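Local coordinates for protein chloramphenicol acetyltransferase (Aliivibrio fischeri, PDB 6PXA) that probably transfers an acetyl group from acetyl-CoA to chloramphenicol, as a hexapeptide-repeat acyltransferase, and binds taurocholic acid, at residues E67-S81 with R118-S132. Numbering follows the deposited sequence. Where two conformers were deposited one is given.
Sequences EVDKLRIGKFCSIAS and RAGDTIVGNDVWIGS
R72 reaches across to D121, just before strand 122-124, and to I123 within it. From CB, which lies 4.1 Å from T122 O, the chain runs extended to CD, at 4.0 Å from D121 OD2, and then bends at chi3 (-127°), bringing NE and NH1 side-on to that oxygen. Both donate to D121 OD2 in a salt bridge, NE at 2.8 Å and NH1 at 2.9 Å; OD2 lies in the guanidinium plane but is met on its anti side, somewhat out of the plane of a carboxylate turned 87° to the guanidinium. I123 CD1 sits over one guanidinium face. D121 OD1 takes the K70 N-H from above the carboxylate plane, so D121 ties side chain and backbone of 67-81 together. D69 reciprocates: its OD2 accepts A119 N at 2.8 Å, while OD1 accepts weak bonds from G120 N and, within a salt bridge, R118 NE.

Further along, N126 OD1 receives K75 N at 2.8 Å in a nearly straight bond, whereas K75 NZ pairs with D190. C77 SG lies 3.0 Å from G125 O, packs on V128 CB and accepts a weak bond from V128 N. Parallel backbone bonds such as R72 N to T122 O continue through the turn with D127 N to K75 O, then S78 N to V128 O. Strand pairs 71-73/122-124 and 78-80/129-130 form two of the three sides of successive coils, as in the left-handed parallel beta-helix of hexapeptide-repeat acyltransferases.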
loop_
_atom_site.group_PDB
_atom_site.type_symbol
_atom_site.label_atom_id
_atom_site.label_comp_id
_atom_site.label_asym_id
_atom_site.label_seq_id
_atom_site.Cartn_x
_atom_site.Cartn_y
_atom_site.Cartn_z
ATOM N N GLU B 67 -13.452 18.005 -21.728
ATOM C CA GLU B 67 -14.013 16.985 -20.847
ATOM C C GLU B 67 -12.924 16.054 -20.329
ATOM O O GLU B 67 -11.971 15.728 -21.041
ATOM C CB GLU B 67 -15.085 16.168 -21.573
ATOM C CG GLU B 67 -16.351 16.941 -21.971
ATOM C CD GLU B 67 -17.139 16.237 -23.075
ATOM O OE1 GLU B 67 -16.573 15.321 -23.711
ATOM O OE2 GLU B 67 -18.318 16.594 -23.312
ATOM N N VAL B 68 -13.077 15.635 -19.079
ATOM C CA VAL B 68 -12.160 14.706 -18.413
ATOM C C VAL B 68 -12.932 13.465 -17.967
ATOM O O VAL B 68 -14.166 13.448 -17.944
ATOM C CB VAL B 68 -11.451 15.350 -17.204
ATOM C CG1 VAL B 68 -10.558 16.506 -17.650
ATOM C CG2 VAL B 68 -12.467 15.803 -16.167
ATOM N N ASP B 69 -12.176 12.420 -17.594
ATOM C CA ASP B 69 -12.786 11.217 -17.033
ATOM C C ASP B 69 -13.493 11.539 -15.718
ATOM O O ASP B 69 -12.981 12.276 -14.869
ATOM C CB ASP B 69 -11.724 10.116 -16.819
ATOM C CG ASP B 69 -11.130 9.615 -18.137
ATOM O OD1 ASP B 69 -11.857 9.569 -19.165
ATOM O OD2 ASP B 69 -9.907 9.336 -18.186
ATOM N N LYS B 70 -14.697 11.009 -15.559
ATOM C CA LYS B 70 -15.507 11.279 -14.386
ATOM C C LYS B 70 -15.511 10.054 -13.472
ATOM O O LYS B 70 -15.273 8.922 -13.906
ATOM C CB LYS B 70 -16.932 11.673 -14.783
ATOM C CG LYS B 70 -17.036 13.093 -15.388
ATOM C CD LYS B 70 -18.412 13.416 -15.915
ATOM C CE LYS B 70 -18.299 14.554 -16.958
ATOM N NZ LYS B 70 -19.579 14.862 -17.663
ATOM N N LEU B 71 -15.784 10.296 -12.192
ATOM C CA LEU B 71 -15.899 9.245 -11.183
ATOM C C LEU B 71 -17.368 9.156 -10.766
ATOM O O LEU B 71 -17.921 10.104 -10.207
ATOM C CB LEU B 71 -14.996 9.538 -9.982
ATOM C CG LEU B 71 -15.294 8.674 -8.749
ATOM C CD1 LEU B 71 -15.021 7.208 -9.045
ATOM C CD2 LEU B 71 -14.535 9.148 -7.515
ATOM N N ARG B 72 -18.007 8.022 -11.040
ATOM C CA ARG B 72 -19.420 7.848 -10.734
ATOM C C ARG B 72 -19.570 6.696 -9.746
ATOM O O ARG B 72 -19.102 5.582 -10.007
ATOM C CB ARG B 72 -20.230 7.592 -12.007
ATOM C CG ARG B 72 -19.918 8.522 -13.153
ATOM C CD ARG B 72 -21.001 8.351 -14.242
ATOM N NE ARG B 72 -20.454 8.064 -15.567
ATOM C CZ ARG B 72 -21.015 7.221 -16.443
ATOM N NH1 ARG B 72 -20.454 7.017 -17.629
ATOM N NH2 ARG B 72 -22.124 6.559 -16.128
ATOM N N ILE B 73 -20.215 6.970 -8.612
ATOM C CA ILE B 73 -20.400 5.997 -7.541
ATOM C C ILE B 73 -21.895 5.844 -7.287
ATOM O O ILE B 73 -22.647 6.830 -7.301
ATOM C CB ILE B 73 -19.654 6.426 -6.263
ATOM C CG1 ILE B 73 -18.138 6.395 -6.499
ATOM C CG2 ILE B 73 -20.028 5.534 -5.102
ATOM C CD1 ILE B 73 -17.313 7.119 -5.430
ATOM N N GLY B 74 -22.326 4.597 -7.118
ATOM C CA GLY B 74 -23.725 4.277 -6.985
ATOM C C GLY B 74 -24.240 4.545 -5.591
ATOM O O GLY B 74 -23.684 5.338 -4.827
ATOM N N LYS B 75 -25.365 3.908 -5.290
ATOM C CA LYS B 75 -26.023 4.008 -4.001
ATOM C C LYS B 75 -25.562 2.882 -3.087
ATOM O O LYS B 75 -25.188 1.798 -3.547
ATOM C CB LYS B 75 -27.537 3.927 -4.168
ATOM C CG LYS B 75 -28.118 4.980 -5.100
ATOM C CD LYS B 75 -29.556 4.640 -5.440
ATOM C CE LYS B 75 -30.173 5.650 -6.357
ATOM N NZ LYS B 75 -31.619 5.316 -6.610
ATOM N N PHE B 76 -25.602 3.149 -1.784
ATOM C CA PHE B 76 -25.421 2.110 -0.779
ATOM C C PHE B 76 -24.025 1.500 -0.832
ATOM O O PHE B 76 -23.849 0.301 -0.579
ATOM C CB PHE B 76 -26.485 1.033 -0.938
ATOM C CG PHE B 76 -27.869 1.507 -0.585
ATOM C CD1 PHE B 76 -28.171 1.883 0.703
ATOM C CD2 PHE B 76 -28.862 1.606 -1.549
ATOM C CE1 PHE B 76 -29.453 2.328 1.039
ATOM C CE2 PHE B 76 -30.147 2.043 -1.211
ATOM C CZ PHE B 76 -30.433 2.408 0.078
ATOM N N CYS B 77 -23.032 2.312 -1.180
ATOM C CA CYS B 77 -21.659 1.850 -1.251
ATOM C C CYS B 77 -20.942 2.156 0.052
ATOM O O CYS B 77 -21.200 3.170 0.705
ATOM C CB CYS B 77 -20.903 2.494 -2.419
ATOM S SG CYS B 77 -21.436 1.878 -4.007
ATOM N N SER B 78 -20.052 1.256 0.425
ATOM C CA SER B 78 -19.270 1.361 1.656
ATOM C C SER B 78 -17.822 1.492 1.238
ATOM O O SER B 78 -17.258 0.552 0.672
ATOM C CB SER B 78 -19.461 0.138 2.559
ATOM O OG SER B 78 -20.815 0.039 2.980
ATOM N N ILE B 79 -17.229 2.655 1.490
ATOM C CA ILE B 79 -15.858 2.941 1.068
ATOM C C ILE B 79 -14.981 3.078 2.313
ATOM O O ILE B 79 -15.112 4.042 3.080
ATOM C CB ILE B 79 -15.783 4.190 0.180
ATOM C CG1 ILE B 79 -16.659 3.992 -1.070
ATOM C CG2 ILE B 79 -14.327 4.451 -0.198
ATOM C CD1 ILE B 79 -16.520 5.109 -2.092
ATOM N N ALA B 80 -14.047 2.141 2.497
ATOM C CA ALA B 80 -13.240 2.120 3.714
ATOM C C ALA B 80 -12.019 3.037 3.613
ATOM O O ALA B 80 -11.656 3.531 2.536
ATOM C CB ALA B 80 -12.798 0.689 4.051
ATOM N N SER B 81 -11.361 3.232 4.759
ATOM C CA SER B 81 -10.334 4.267 4.885
ATOM C C SER B 81 -9.195 4.038 3.894
ATOM O O SER B 81 -8.771 2.901 3.654
ATOM C CB SER B 81 -9.791 4.295 6.309
ATOM O OG SER B 81 -9.044 5.477 6.570
ATOM N N ARG B 118 -7.573 9.981 -22.332
ATOM C CA ARG B 118 -8.622 9.593 -21.409
ATOM C C ARG B 118 -8.712 8.075 -21.328
ATOM O O ARG B 118 -8.430 7.357 -22.293
ATOM C CB ARG B 118 -9.963 10.188 -21.848
ATOM C CG ARG B 118 -10.049 11.678 -21.603
ATOM C CD ARG B 118 -11.290 12.261 -22.164
ATOM N NE ARG B 118 -12.528 11.833 -21.504
ATOM C CZ ARG B 118 -13.718 12.241 -21.948
ATOM N NH1 ARG B 118 -13.759 13.039 -22.997
ATOM N NH2 ARG B 118 -14.849 11.868 -21.377
ATOM N N ALA B 119 -9.098 7.589 -20.152
ATOM C CA ALA B 119 -9.320 6.172 -19.950
ATOM C C ALA B 119 -10.794 5.835 -19.870
ATOM O O ALA B 119 -11.144 4.651 -19.809
ATOM C CB ALA B 119 -8.619 5.704 -18.669
ATOM N N GLY B 120 -11.660 6.842 -19.893
ATOM C CA GLY B 120 -13.069 6.648 -19.651
ATOM C C GLY B 120 -13.381 6.793 -18.181
ATOM O O GLY B 120 -12.495 6.793 -17.312
ATOM N N ASP B 121 -14.675 6.887 -17.890
ATOM C CA ASP B 121 -15.123 7.085 -16.516
ATOM C C ASP B 121 -14.788 5.892 -15.614
ATOM O O ASP B 121 -14.773 4.734 -16.045
ATOM C CB ASP B 121 -16.637 7.308 -16.475
ATOM C CG ASP B 121 -17.064 8.652 -17.081
ATOM O OD1 ASP B 121 -16.195 9.486 -17.466
ATOM O OD2 ASP B 121 -18.298 8.887 -17.138
ATOM N N THR B 122 -14.539 6.191 -14.346
ATOM C CA THR B 122 -14.497 5.174 -13.295
ATOM C C THR B 122 -15.902 5.061 -12.717
ATOM O O THR B 122 -16.460 6.051 -12.230
ATOM C CB THR B 122 -13.482 5.525 -12.215
ATOM O OG1 THR B 122 -12.178 5.539 -12.805
ATOM C CG2 THR B 122 -13.486 4.476 -11.115
ATOM N N ILE B 123 -16.494 3.878 -12.824
ATOM C CA ILE B 123 -17.858 3.649 -12.387
ATOM C C ILE B 123 -17.827 2.604 -11.291
ATOM O O ILE B 123 -17.309 1.501 -11.500
ATOM C CB ILE B 123 -18.750 3.189 -13.544
ATOM C CG1 ILE B 123 -18.665 4.189 -14.696
ATOM C CG2 ILE B 123 -20.180 3.065 -13.067
ATOM C CD1 ILE B 123 -19.421 3.769 -15.943
ATOM N N VAL B 124 -18.405 2.943 -10.143
ATOM C CA VAL B 124 -18.703 1.985 -9.083
ATOM C C VAL B 124 -20.220 1.838 -8.997
ATOM O O VAL B 124 -20.946 2.830 -8.829
ATOM C CB VAL B 124 -18.091 2.411 -7.742
ATOM C CG1 VAL B 124 -18.386 1.350 -6.675
ATOM C CG2 VAL B 124 -16.580 2.598 -7.889
ATOM N N GLY B 125 -20.704 0.604 -9.153
ATOM C CA GLY B 125 -22.129 0.339 -9.139
ATOM C C GLY B 125 -22.701 0.449 -7.738
ATOM O O GLY B 125 -22.081 1.044 -6.855
ATOM N N ASN B 126 -23.864 -0.149 -7.515
ATOM C CA ASN B 126 -24.598 -0.018 -6.265
ATOM C C ASN B 126 -24.266 -1.176 -5.339
ATOM O O ASN B 126 -23.956 -2.282 -5.789
ATOM C CB ASN B 126 -26.104 0.008 -6.528
ATOM C CG ASN B 126 -26.481 1.064 -7.534
ATOM O OD1 ASN B 126 -26.582 2.234 -7.190
ATOM N ND2 ASN B 126 -26.663 0.663 -8.789
ATOM N N ASP B 127 -24.339 -0.905 -4.036
ATOM C CA ASP B 127 -24.123 -1.915 -3.013
ATOM C C ASP B 127 -22.716 -2.515 -3.126
ATOM O O ASP B 127 -22.529 -3.731 -3.074
ATOM C CB ASP B 127 -25.195 -3.004 -3.091
ATOM C CG ASP B 127 -25.064 -4.022 -1.948
ATOM O OD1 ASP B 127 -24.827 -3.587 -0.801
ATOM O OD2 ASP B 127 -25.160 -5.240 -2.196
ATOM N N VAL B 128 -21.721 -1.650 -3.299
ATOM C CA VAL B 128 -20.330 -2.082 -3.454
ATOM C C VAL B 128 -19.555 -1.710 -2.209
ATOM O O VAL B 128 -19.647 -0.577 -1.719
ATOM C CB VAL B 128 -19.689 -1.474 -4.722
ATOM C CG1 VAL B 128 -18.179 -1.755 -4.762
ATOM C CG2 VAL B 128 -20.355 -2.024 -5.960
ATOM N N TRP B 129 -18.853 -2.697 -1.651
ATOM C CA TRP B 129 -18.017 -2.544 -0.468
ATOM C C TRP B 129 -16.565 -2.529 -0.926
ATOM O O TRP B 129 -16.105 -3.488 -1.553
ATOM C CB TRP B 129 -18.276 -3.701 0.497
ATOM C CG TRP B 129 -17.441 -3.733 1.741
ATOM C CD1 TRP B 129 -16.841 -2.683 2.377
ATOM C CD2 TRP B 129 -17.137 -4.897 2.509
ATOM N NE1 TRP B 129 -16.160 -3.131 3.497
ATOM C CE2 TRP B 129 -16.339 -4.485 3.602
ATOM C CE3 TRP B 129 -17.453 -6.253 2.375
ATOM C CZ2 TRP B 129 -15.849 -5.380 4.545
ATOM C CZ3 TRP B 129 -16.959 -7.140 3.322
ATOM C CH2 TRP B 129 -16.167 -6.696 4.383
ATOM N N ILE B 130 -15.860 -1.439 -0.637
ATOM C CA ILE B 130 -14.474 -1.240 -1.080
ATOM C C ILE B 130 -13.593 -1.168 0.160
ATOM O O ILE B 130 -13.629 -0.183 0.912
ATOM C CB ILE B 130 -14.307 0.018 -1.956
ATOM C CG1 ILE B 130 -15.209 -0.061 -3.199
ATOM C CG2 ILE B 130 -12.832 0.227 -2.350
ATOM C CD1 ILE B 130 -15.105 1.125 -4.106
ATOM N N GLY B 131 -12.784 -2.199 0.356
ATOM C CA GLY B 131 -11.982 -2.315 1.553
ATOM C C GLY B 131 -10.868 -1.288 1.634
ATOM O O GLY B 131 -10.565 -0.533 0.692
ATOM N N SER B 132 -10.208 -1.307 2.796
ATOM C CA SER B 132 -9.265 -0.259 3.152
ATOM C C SER B 132 -8.055 -0.312 2.232
ATOM O O SER B 132 -7.530 -1.387 1.939
ATOM C CB SER B 132 -8.826 -0.396 4.606
ATOM O OG SER B 132 -8.020 0.720 4.988
HETATM O O HOH W 1 -21.856 -1.484 0.814
#